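Long-range contacts in universal stress protein A-like protein (Arabidopsis thaliana, PDB 2GM3), which binds AMP and belongs to the universal stress protein family, although its role in the cell is not established: residues L128-R133 with V158-R163; V8-N13 with I48-V53; K18-P23 with G85-E90; D114-E119 with A148-H153. One frame throughout, in Å; residues are numbered along the deposited sequence.

Contacts 1 and 2 lie in the same parallel sheet. Their strands 127-132 and 6-11 are neighbours, and V129 probably bonds to M9 and A11 through the backbone. Their centres are about 11 Å apart, and both touch AMP. Contact 4 joins helices 112-123 and 146-153, which pack beside these strands. Its centre lies about 12 Å from the centres of contacts 1 and 2. Contact 3 ties the loop after strand 6-11 to helix 81-99 and touches contact 2 through L88. Contacts 3 and 4 are about 22 Å apart between centres. Along the chain, contacts 2 and 3 interleave first, then contacts 4 and 1. Contacts 1 and 2, with I116 of contact 4, line the AMP pocket; contact 3 lies farther out.

Contact 1: L128-R133 with V158-R163; sequences LVVGSR and VMTIKR. With AMP (adenosine monophosphate), chain G.
R133 and R163 run side by side at the C-terminal ends of two parallel strands, although both carry positive charge. The strands belong to the central parallel sheet of the Rossmann-like universal stress protein fold. R133 CG lies 3.4 Å above the guanidinium plane of R163, offset toward the rim. The two guanidinium planes are turned 75° apart. Each has an acidic partner: R163 NH1 bonds to D174 O and forms a salt bridge with D175, and R133 binds the AMP phosphate. Backbone hydrogen bonds run from M159 N to L128 O, V130 N to M159 O, and I161 N to V130 O. On one face V129 CG1 meets I161 CD1 at 3.4 Å. On the other, the methyls V130 CG2 and T160 CG2 touch at 3.7 Å. K162 sends NZ to V151 O of the second subunit. G131 N donates to the AMP ribose O2' at 3.0 Å, and a CB on this residue would clash with O3'. R133 grips the phosphate three times. Its backbone N and NE both reach O2P, while NH2 reaches O1P. The bend at chi3 (-71°) places NE for a nearly straight bond, 2.7 Å from R133 NE to AMP O2P.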
# COMPACT_ATOMS: atom_id res chain seq x y z
N LEU A 128 -1.01 -6.43 -0.17
CA LEU A 128 0.21 -6.72 -0.91
C LEU A 128 1.20 -5.58 -0.74
O LEU A 128 0.85 -4.41 -0.95
CB LEU A 128 -0.17 -6.87 -2.40
CG LEU A 128 0.91 -7.00 -3.47
CD1 LEU A 128 1.83 -8.20 -3.14
CD2 LEU A 128 0.33 -7.14 -4.83
N VAL A 129 2.42 -5.90 -0.36
CA VAL A 129 3.50 -4.94 -0.34
C VAL A 129 4.46 -5.22 -1.52
O VAL A 129 4.93 -6.35 -1.69
CB VAL A 129 4.30 -5.01 0.96
CG1 VAL A 129 5.43 -4.02 0.94
CG2 VAL A 129 3.42 -4.78 2.18
N VAL A 130 4.71 -4.19 -2.32
CA VAL A 130 5.68 -4.26 -3.36
C VAL A 130 6.57 -3.06 -3.19
O VAL A 130 6.10 -1.99 -2.78
CB VAL A 130 5.04 -4.25 -4.81
CG1 VAL A 130 4.26 -5.55 -5.07
CG2 VAL A 130 4.11 -3.05 -4.99
N GLY A 131 7.85 -3.26 -3.47
CA GLY A 131 8.77 -2.17 -3.63
C GLY A 131 8.45 -1.53 -4.96
O GLY A 131 7.60 -2.02 -5.70
N SER A 132 9.12 -0.42 -5.28
CA SER A 132 8.94 0.24 -6.54
C SER A 132 10.16 1.07 -6.84
O SER A 132 10.71 1.71 -5.96
CB SER A 132 7.71 1.14 -6.48
OG SER A 132 7.69 2.02 -7.60
N ARG A 133 10.61 1.02 -8.08
CA ARG A 133 11.77 1.77 -8.49
C ARG A 133 11.34 3.16 -8.85
O ARG A 133 12.17 4.03 -9.01
CB ARG A 133 12.48 1.07 -9.65
CG ARG A 133 13.09 -0.27 -9.23
CD ARG A 133 13.53 -1.05 -10.41
NE ARG A 133 12.39 -1.55 -11.16
CZ ARG A 133 12.47 -2.17 -12.35
NH1 ARG A 133 13.65 -2.32 -12.96
NH2 ARG A 133 11.37 -2.61 -12.94
N VAL A 158 -2.88 -2.51 -1.99
CA VAL A 158 -1.50 -2.56 -2.40
C VAL A 158 -0.74 -1.39 -1.76
O VAL A 158 -1.19 -0.27 -1.83
CB VAL A 158 -1.33 -2.53 -3.97
CG1 VAL A 158 0.12 -2.75 -4.34
CG2 VAL A 158 -2.16 -3.61 -4.65
N MSE A 159 0.37 -1.70 -1.12
CA MSE A 159 1.22 -0.74 -0.51
C MSE A 159 2.43 -0.72 -1.41
O MSE A 159 3.09 -1.75 -1.58
CB MSE A 159 1.64 -1.27 0.86
CG MSE A 159 2.68 -0.40 1.54
SE MSE A 159 1.86 1.27 2.11
CE MSE A 159 1.20 0.65 3.69
N THR A 160 2.73 0.44 -2.01
CA THR A 160 3.92 0.59 -2.82
C THR A 160 4.90 1.46 -2.05
O THR A 160 4.57 2.59 -1.67
CB THR A 160 3.67 1.26 -4.21
OG1 THR A 160 2.98 2.48 -4.02
CG2 THR A 160 2.79 0.44 -5.04
N ILE A 161 6.10 0.92 -1.82
CA ILE A 161 7.16 1.59 -1.10
C ILE A 161 8.34 1.78 -2.02
O ILE A 161 8.80 0.82 -2.60
CB ILE A 161 7.60 0.75 0.15
CG1 ILE A 161 6.39 0.52 1.07
CG2 ILE A 161 8.76 1.44 0.93
CD1 ILE A 161 6.33 -0.79 1.68
N LYS A 162 8.78 3.03 -2.15
CA LYS A 162 9.91 3.41 -2.97
C LYS A 162 11.13 3.46 -2.10
O LYS A 162 11.02 3.51 -0.89
CB LYS A 162 9.72 4.79 -3.59
CG LYS A 162 8.69 4.81 -4.71
CD LYS A 162 8.25 6.25 -5.00
CE LYS A 162 6.98 6.31 -5.86
NZ LYS A 162 6.06 7.46 -5.40
N ARG A 163 12.31 3.44 -2.72
CA ARG A 163 13.57 3.38 -2.01
C ARG A 163 13.91 4.73 -1.45
O ARG A 163 13.41 5.74 -1.93
CB ARG A 163 14.68 2.91 -2.96
CG ARG A 163 14.48 1.44 -3.41
CD ARG A 163 15.30 1.08 -4.62
NE ARG A 163 15.00 1.98 -5.71
CZ ARG A 163 15.40 1.77 -6.94
NH1 ARG A 163 16.12 0.68 -7.23
NH2 ARG A 163 15.10 2.66 -7.88
P AMP G . 8.90 -2.11 -10.13
O1P AMP G . 9.18 -3.10 -11.11
O2P AMP G . 10.05 -1.24 -9.79
O3P AMP G . 7.68 -1.34 -10.28
O5' AMP G . 8.63 -2.85 -8.74
C5' AMP G . 9.66 -3.59 -8.12
C4' AMP G . 8.97 -4.49 -7.14
O4' AMP G . 8.16 -5.52 -7.81
C3' AMP G . 9.93 -5.26 -6.28
O3' AMP G . 10.33 -4.40 -5.17
C2' AMP G . 9.05 -6.40 -5.80
O2' AMP G . 8.29 -5.95 -4.68
C1' AMP G . 8.14 -6.67 -6.99
N9 AMP G . 8.79 -7.68 -7.85
C8 AMP G . 9.54 -7.47 -8.96
N7 AMP G . 9.94 -8.66 -9.44
C5 AMP G . 9.42 -9.62 -8.68
C6 AMP G . 9.45 -11.02 -8.67
N6 AMP G . 10.11 -11.72 -9.57
N1 AMP G . 8.79 -11.66 -7.72
C2 AMP G . 8.12 -11.04 -6.77
N3 AMP G . 8.05 -9.72 -6.73
C4 AMP G . 8.68 -8.99 -7.67

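Contact 2: V8-N13 with I48-V53; sequences VMVAVN and ILLLHV. With AMP (adenosine monophosphate), chain G.
The H52 imidazole meets segment 8-13 with its edge. V12 O and N13 CA both lie at the rim, near the ring plane. With CG anti to the backbone N (chi1 175°), the ring is carried to the V12 carbonyl. H52 ND1 donates to V12 O at 2.9 Å, with that oxygen only 6° out of the ring plane. An alanine in place of H52 would probably leave V12 O without this donor and let the backbone at V12 and N13 shift beside the nucleotide. N13 CB lies over one face of the adenine, 3.4 Å from AMP C5, and N13 OD1 is bonded to S24 OG. I116 CD1 is on the opposite side, offset past the N3 rim. A11 CB sits at the edge by N3. At the N1 and N6 edge, V53 N donates to AMP N1 and AMP N6 to V53 O. The ribose O2' gives a short bond of 2.6 Å to A11 O. The two strands pair in parallel, joined by helix 25-39 as a beta-alpha-beta crossover. Four backbone bonds link them: L49 N to V8 O, V10 N to L49 O, L51 N to V10 O and V12 N to L51 O. On the face covered by helix 112-123, M9 CE meets L51 CD2 at 3.4 Å. On the other, V10 CG2 packs against I48 CG2 at 3.8 Å. Past the last strand pair, L50 CD2 lies 3.9 Å from V12 CG1.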
# COMPACT_ATOMS: atom_id res chain seq x y z
N VAL A 8 0.05 -10.12 5.34
CA VAL A 8 0.76 -9.20 4.51
C VAL A 8 1.56 -9.98 3.48
O VAL A 8 2.57 -10.62 3.82
CB VAL A 8 1.71 -8.38 5.37
CG1 VAL A 8 2.37 -7.26 4.55
CG2 VAL A 8 0.98 -7.82 6.58
N MSE A 9 1.14 -9.91 2.21
CA MSE A 9 1.92 -10.53 1.12
C MSE A 9 3.01 -9.57 0.67
O MSE A 9 2.73 -8.41 0.39
CB MSE A 9 1.04 -10.88 -0.06
CG MSE A 9 1.81 -11.73 -1.08
SE MSE A 9 0.67 -12.55 -2.38
CE MSE A 9 1.36 -11.71 -3.81
N VAL A 10 4.25 -10.05 0.61
CA VAL A 10 5.40 -9.20 0.27
C VAL A 10 6.08 -9.83 -0.92
O VAL A 10 6.53 -10.95 -0.84
CB VAL A 10 6.40 -9.08 1.42
CG1 VAL A 10 7.56 -8.22 1.01
CG2 VAL A 10 5.73 -8.50 2.67
N ALA A 11 6.11 -9.11 -2.04
CA ALA A 11 6.63 -9.62 -3.27
C ALA A 11 8.12 -9.30 -3.28
O ALA A 11 8.51 -8.13 -3.25
CB ALA A 11 5.92 -8.94 -4.43
N VAL A 12 8.96 -10.33 -3.32
CA VAL A 12 10.41 -10.16 -3.20
C VAL A 12 11.13 -10.69 -4.42
O VAL A 12 10.75 -11.72 -5.01
CB VAL A 12 10.99 -10.80 -1.90
CG1 VAL A 12 10.30 -10.22 -0.63
CG2 VAL A 12 10.86 -12.29 -1.91
N ASN A 13 12.15 -9.95 -4.85
CA ASN A 13 12.95 -10.37 -5.98
C ASN A 13 14.44 -10.09 -5.74
O ASN A 13 14.82 -9.44 -4.75
CB ASN A 13 12.47 -9.67 -7.24
CG ASN A 13 12.65 -8.17 -7.17
OD1 ASN A 13 12.36 -7.52 -6.14
ND2 ASN A 13 13.13 -7.61 -8.26
N ILE A 48 3.51 -12.57 7.61
CA ILE A 48 4.11 -12.16 6.37
C ILE A 48 4.10 -13.34 5.39
O ILE A 48 4.52 -14.46 5.72
CB ILE A 48 5.51 -11.69 6.60
CG1 ILE A 48 5.51 -10.61 7.70
CG2 ILE A 48 6.14 -11.21 5.31
CD1 ILE A 48 4.64 -9.34 7.47
N LEU A 49 3.58 -13.09 4.19
CA LEU A 49 3.55 -14.10 3.14
C LEU A 49 4.54 -13.65 2.06
O LEU A 49 4.31 -12.67 1.39
CB LEU A 49 2.12 -14.29 2.60
CG LEU A 49 1.07 -14.58 3.64
CD1 LEU A 49 -0.29 -14.45 3.05
CD2 LEU A 49 1.23 -15.98 4.22
N LEU A 50 5.67 -14.33 1.95
CA LEU A 50 6.73 -13.92 1.07
C LEU A 50 6.64 -14.66 -0.24
O LEU A 50 6.74 -15.88 -0.26
CB LEU A 50 8.08 -14.19 1.70
CG LEU A 50 8.43 -13.44 2.97
CD1 LEU A 50 9.42 -14.22 3.74
CD2 LEU A 50 9.02 -12.00 2.58
N LEU A 51 6.40 -13.93 -1.32
CA LEU A 51 6.32 -14.56 -2.61
C LEU A 51 7.44 -14.07 -3.54
O LEU A 51 7.63 -12.86 -3.74
CB LEU A 51 4.96 -14.31 -3.22
CG LEU A 51 4.85 -14.59 -4.72
CD1 LEU A 51 4.80 -16.07 -5.05
CD2 LEU A 51 3.59 -13.89 -5.23
N HIS A 52 8.15 -15.04 -4.13
CA HIS A 52 9.10 -14.77 -5.20
C HIS A 52 8.59 -15.35 -6.47
O HIS A 52 8.24 -16.53 -6.54
CB HIS A 52 10.47 -15.37 -4.90
CG HIS A 52 11.43 -15.20 -6.03
ND1 HIS A 52 11.93 -13.97 -6.40
CD2 HIS A 52 11.98 -16.10 -6.88
CE1 HIS A 52 12.76 -14.12 -7.43
NE2 HIS A 52 12.82 -15.41 -7.72
N VAL A 53 8.55 -14.54 -7.52
CA VAL A 53 8.21 -15.10 -8.82
C VAL A 53 9.47 -15.37 -9.62
O VAL A 53 10.27 -14.48 -9.84
CB VAL A 53 7.18 -14.25 -9.56
CG1 VAL A 53 6.68 -14.96 -10.83
CG2 VAL A 53 6.01 -14.02 -8.66
P AMP G . 8.90 -2.11 -10.13
O1P AMP G . 9.18 -3.10 -11.11
O2P AMP G . 10.05 -1.24 -9.79
O3P AMP G . 7.68 -1.34 -10.28
O5' AMP G . 8.63 -2.85 -8.74
C5' AMP G . 9.66 -3.59 -8.12
C4' AMP G . 8.97 -4.49 -7.14
O4' AMP G . 8.16 -5.52 -7.81
C3' AMP G . 9.93 -5.26 -6.28
O3' AMP G . 10.33 -4.40 -5.17
C2' AMP G . 9.05 -6.40 -5.80
O2' AMP G . 8.29 -5.95 -4.68
C1' AMP G . 8.14 -6.67 -6.99
N9 AMP G . 8.79 -7.68 -7.85
C8 AMP G . 9.54 -7.47 -8.96
N7 AMP G . 9.94 -8.66 -9.44
C5 AMP G . 9.42 -9.62 -8.68
C6 AMP G . 9.45 -11.02 -8.67
N6 AMP G . 10.11 -11.72 -9.57
N1 AMP G . 8.79 -11.66 -7.72
C2 AMP G . 8.12 -11.04 -6.77
N3 AMP G . 8.05 -9.72 -6.73
C4 AMP G . 8.68 -8.99 -7.67

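Contact 3: K18-P23 with G85-E90; sequences KDYPNP and GLHLLE
P21 lies nearest H87 and P23 nearest L88, CA atoms 6.1 Å apart in each pair. Segment 18-23 is an irregular loop, while segment 85-90 is one part of a longer helix. The peptide bond before P21 is cis. No hydrogen bond joins the two segments, and the contact rests on carbon surfaces. P21 CG stands over one face of the H87 ring in a CH-pi contact. It is 3.9 Å from the H87 ring centroid and 29° off the normal. The closest atoms of this pair are P21 CB and H87 CB, 3.4 Å apart. P21 CG also lies over a face of the Y20 ring, toward its rim. Y20 OH is bonded to R78 O, just before the helix. Further along the loop, P23 CA is met by L88 CD1 at 3.4 Å. L88 CG is anti to the backbone N (chi1 -158°), and chi2 of 48° then turns CD1 to P23. The same leucine touches H52 on strand 46-54. In this universal stress protein fold, the loop between strand 6-11 and helix 25-39 lies over helix 81-99. The L88 side chain is about 7 Å from AMP and beside V12, and P23 is beside C27, consistent with a second shell of the AMP site.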
# COMPACT_ATOMS: atom_id res chain seq x y z
N LYS A 18 23.41 -5.64 -7.11
CA LYS A 18 24.01 -6.25 -5.93
C LYS A 18 24.33 -7.69 -6.28
O LYS A 18 23.51 -8.36 -6.90
CB LYS A 18 23.06 -6.22 -4.72
CG LYS A 18 22.71 -4.80 -4.22
CD LYS A 18 22.36 -4.76 -2.74
CE LYS A 18 23.35 -3.80 -2.00
NZ LYS A 18 23.23 -3.87 -0.49
N ASP A 19 25.51 -8.16 -5.91
CA ASP A 19 25.82 -9.57 -6.06
C ASP A 19 24.74 -10.50 -5.43
O ASP A 19 24.01 -10.15 -4.51
CB ASP A 19 27.24 -9.90 -5.58
CG ASP A 19 28.26 -9.87 -6.71
OD1 ASP A 19 27.82 -9.78 -7.89
OD2 ASP A 19 29.49 -9.93 -6.45
N TYR A 20 24.65 -11.68 -6.00
CA TYR A 20 23.72 -12.69 -5.59
C TYR A 20 24.24 -13.30 -4.26
O TYR A 20 25.47 -13.33 -4.02
CB TYR A 20 23.60 -13.67 -6.80
CG TYR A 20 23.97 -15.13 -6.62
CD1 TYR A 20 25.29 -15.53 -6.52
CD2 TYR A 20 22.97 -16.14 -6.61
CE1 TYR A 20 25.63 -16.87 -6.35
CE2 TYR A 20 23.30 -17.50 -6.45
CZ TYR A 20 24.63 -17.85 -6.31
OH TYR A 20 25.02 -19.18 -6.17
N PRO A 21 23.32 -13.78 -3.42
CA PRO A 21 21.87 -13.76 -3.58
C PRO A 21 21.04 -12.63 -2.91
O PRO A 21 19.93 -12.88 -2.40
CB PRO A 21 21.47 -15.19 -3.15
CG PRO A 21 22.79 -15.82 -2.55
CD PRO A 21 23.71 -14.66 -2.31
N ASN A 22 21.56 -11.41 -3.00
CA ASN A 22 20.90 -10.26 -2.41
C ASN A 22 19.53 -9.98 -2.96
O ASN A 22 19.32 -10.10 -4.18
CB ASN A 22 21.79 -9.06 -2.59
CG ASN A 22 23.08 -9.28 -1.93
OD1 ASN A 22 23.10 -9.72 -0.80
ND2 ASN A 22 24.16 -9.04 -2.64
N PRO A 23 18.58 -9.59 -2.07
CA PRO A 23 17.27 -9.07 -2.52
C PRO A 23 17.46 -7.75 -3.25
O PRO A 23 18.45 -7.06 -3.05
CB PRO A 23 16.55 -8.78 -1.21
CG PRO A 23 17.73 -8.55 -0.19
CD PRO A 23 18.71 -9.60 -0.60
N GLY A 85 16.12 -18.00 -6.22
CA GLY A 85 14.84 -17.91 -5.55
C GLY A 85 14.84 -18.30 -4.07
O GLY A 85 14.36 -17.53 -3.21
N LEU A 86 15.35 -19.50 -3.77
CA LEU A 86 15.30 -20.03 -2.42
C LEU A 86 16.15 -19.18 -1.46
O LEU A 86 15.71 -18.87 -0.37
CB LEU A 86 15.73 -21.53 -2.40
CG LEU A 86 14.82 -22.51 -3.16
CD1 LEU A 86 15.40 -23.92 -3.25
CD2 LEU A 86 13.44 -22.59 -2.53
N HIS A 87 17.35 -18.80 -1.89
CA HIS A 87 18.27 -17.99 -1.08
C HIS A 87 17.60 -16.67 -0.71
O HIS A 87 17.76 -16.12 0.37
CB HIS A 87 19.52 -17.62 -1.89
CG HIS A 87 20.61 -18.65 -1.86
ND1 HIS A 87 21.06 -19.23 -0.69
CD2 HIS A 87 21.38 -19.16 -2.85
CE1 HIS A 87 22.04 -20.07 -0.97
NE2 HIS A 87 22.26 -20.04 -2.27
N LEU A 88 16.84 -16.16 -1.65
CA LEU A 88 16.09 -14.97 -1.47
C LEU A 88 15.04 -15.12 -0.35
O LEU A 88 14.97 -14.28 0.56
CB LEU A 88 15.41 -14.66 -2.79
CG LEU A 88 14.95 -13.26 -3.13
CD1 LEU A 88 16.08 -12.28 -2.83
CD2 LEU A 88 14.65 -13.29 -4.60
N LEU A 89 14.23 -16.16 -0.45
CA LEU A 89 13.24 -16.52 0.56
C LEU A 89 13.85 -16.70 1.93
O LEU A 89 13.32 -16.23 2.92
CB LEU A 89 12.59 -17.83 0.17
CG LEU A 89 11.23 -17.69 -0.49
CD1 LEU A 89 11.08 -16.46 -1.35
CD2 LEU A 89 10.96 -18.99 -1.22
N GLU A 90 14.98 -17.41 1.98
CA GLU A 90 15.67 -17.65 3.22
C GLU A 90 16.16 -16.36 3.90
O GLU A 90 16.13 -16.25 5.14
CB GLU A 90 16.84 -18.61 2.97
CG GLU A 90 17.51 -19.07 4.24
CD GLU A 90 18.61 -20.08 4.01
OE1 GLU A 90 19.04 -20.30 2.85
OE2 GLU A 90 19.06 -20.67 5.00

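Contact 4: D114-E119 with A148-H153; sequences DVICQE and AFCVKH
C150 SG packs against I116, and this is the sulfur-apolar part of the contact. C150 SG lies 3.6 Å from I116 CG2 and 3.8 Å from I116 CD1. L128 of strand 127-132 touches both residues. I116 also touches AMP, so C150 stands in the second shell of the pocket. The sulfur-aromatic part joins C117 to F149, whose CG, anti to the backbone N (chi1 -171°), carries the ring toward helix 112-123. C117 SG is 3.9 Å from F149 CE2 and approaches the ring obliquely. The polar part is slight. D114 OD1 comes within 3.5 Å of F149 CZ, with the carboxylate and ring planes 69° apart. H153 CD2 lies over a face of the same ring, toward its rim. An alanine in place of F149 would probably leave a gap where the ring stood, with D114 OD1 and C117 SG losing their ring contacts. The two helix segments run the same way at 34°, their axes 9.6 Å apart at closest approach, and flank the sheet of this alpha/beta fold. No hydrogen bond crosses between the segments. C117 SG and C150 SG are 4.5 Å apart, too far for a disulfide. The chemistry thus implies adhesion by sulfur, methyl and ring surfaces rather than by directed bonds.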
# COMPACT_ATOMS: atom_id res chain seq x y z
N ASP A 114 1.82 -10.82 -13.38
CA ASP A 114 0.67 -11.69 -13.55
C ASP A 114 0.54 -12.65 -12.36
O ASP A 114 -0.55 -12.83 -11.80
CB ASP A 114 0.78 -12.51 -14.87
CG ASP A 114 0.37 -11.72 -16.12
OD1 ASP A 114 -0.33 -10.68 -16.00
OD2 ASP A 114 0.73 -12.15 -17.26
N VAL A 115 1.66 -13.26 -11.99
CA VAL A 115 1.67 -14.28 -10.94
C VAL A 115 1.37 -13.69 -9.59
O VAL A 115 0.59 -14.26 -8.82
CB VAL A 115 3.02 -15.08 -10.90
CG1 VAL A 115 3.11 -15.88 -9.65
CG2 VAL A 115 3.12 -15.99 -12.09
N ILE A 116 1.97 -12.54 -9.29
CA ILE A 116 1.67 -11.83 -8.04
C ILE A 116 0.17 -11.64 -7.91
O ILE A 116 -0.40 -11.94 -6.86
CB ILE A 116 2.34 -10.45 -7.96
CG1 ILE A 116 3.86 -10.59 -7.93
CG2 ILE A 116 1.80 -9.65 -6.74
CD1 ILE A 116 4.57 -9.27 -7.99
N CYS A 117 -0.47 -11.17 -8.99
CA CYS A 117 -1.91 -10.99 -9.01
C CYS A 117 -2.69 -12.29 -8.90
O CYS A 117 -3.73 -12.34 -8.24
CB CYS A 117 -2.36 -10.19 -10.24
SG CYS A 117 -1.88 -8.46 -10.11
N GLN A 118 -2.21 -13.35 -9.55
CA GLN A 118 -2.88 -14.65 -9.43
C GLN A 118 -2.77 -15.13 -7.98
O GLN A 118 -3.71 -15.67 -7.41
CB GLN A 118 -2.27 -15.69 -10.35
CG GLN A 118 -2.54 -15.49 -11.84
CD GLN A 118 -1.77 -16.53 -12.66
OE1 GLN A 118 -0.54 -16.55 -12.67
NE2 GLN A 118 -2.50 -17.42 -13.33
N GLU A 119 -1.62 -14.87 -7.38
CA GLU A 119 -1.37 -15.33 -6.02
C GLU A 119 -2.21 -14.56 -5.01
O GLU A 119 -2.76 -15.16 -4.06
CB GLU A 119 0.12 -15.31 -5.71
CG GLU A 119 0.89 -16.41 -6.46
CD GLU A 119 0.68 -17.78 -5.84
OE1 GLU A 119 -0.10 -18.60 -6.41
OE2 GLU A 119 1.26 -18.04 -4.77
N ALA A 148 3.39 -1.03 -10.62
CA ALA A 148 2.25 -0.33 -11.23
C ALA A 148 1.16 -1.30 -11.68
O ALA A 148 -0.01 -0.99 -11.60
CB ALA A 148 2.71 0.52 -12.42
N PHE A 149 1.55 -2.46 -12.19
CA PHE A 149 0.58 -3.48 -12.59
C PHE A 149 -0.18 -4.01 -11.38
O PHE A 149 -1.39 -4.17 -11.44
CB PHE A 149 1.28 -4.64 -13.30
CG PHE A 149 0.33 -5.62 -13.92
CD1 PHE A 149 -0.16 -5.42 -15.22
CD2 PHE A 149 -0.05 -6.77 -13.23
CE1 PHE A 149 -1.03 -6.35 -15.82
CE2 PHE A 149 -0.92 -7.70 -13.82
CZ PHE A 149 -1.40 -7.50 -15.11
N CYS A 150 0.54 -4.25 -10.29
CA CYS A 150 -0.10 -4.73 -9.07
C CYS A 150 -1.15 -3.76 -8.49
O CYS A 150 -2.29 -4.16 -8.17
CB CYS A 150 0.97 -5.12 -8.05
SG CYS A 150 1.97 -6.55 -8.64
N VAL A 151 -0.77 -2.49 -8.40
CA VAL A 151 -1.62 -1.44 -7.87
C VAL A 151 -2.91 -1.38 -8.68
O VAL A 151 -4.00 -1.23 -8.13
CB VAL A 151 -0.89 -0.07 -7.96
CG1 VAL A 151 -1.87 1.10 -7.81
CG2 VAL A 151 0.25 -0.03 -6.95
N LYS A 152 -2.75 -1.54 -9.99
CA LYS A 152 -3.86 -1.44 -10.90
C LYS A 152 -4.73 -2.71 -10.82
O LYS A 152 -5.96 -2.65 -10.88
CB LYS A 152 -3.30 -1.16 -12.30
CG LYS A 152 -4.26 -1.18 -13.44
CD LYS A 152 -3.57 -0.69 -14.73
CE LYS A 152 -4.44 -1.03 -15.98
NZ LYS A 152 -3.99 -0.40 -17.26
N HIS A 153 -4.11 -3.87 -10.67
CA HIS A 153 -4.85 -5.11 -10.88
C HIS A 153 -5.08 -6.00 -9.66
O HIS A 153 -6.06 -6.72 -9.61
CB HIS A 153 -4.23 -5.91 -12.02
CG HIS A 153 -4.47 -5.32 -13.37
ND1 HIS A 153 -5.73 -5.22 -13.94
CD2 HIS A 153 -3.61 -4.81 -14.29
CE1 HIS A 153 -5.63 -4.67 -15.14
NE2 HIS A 153 -4.35 -4.41 -15.37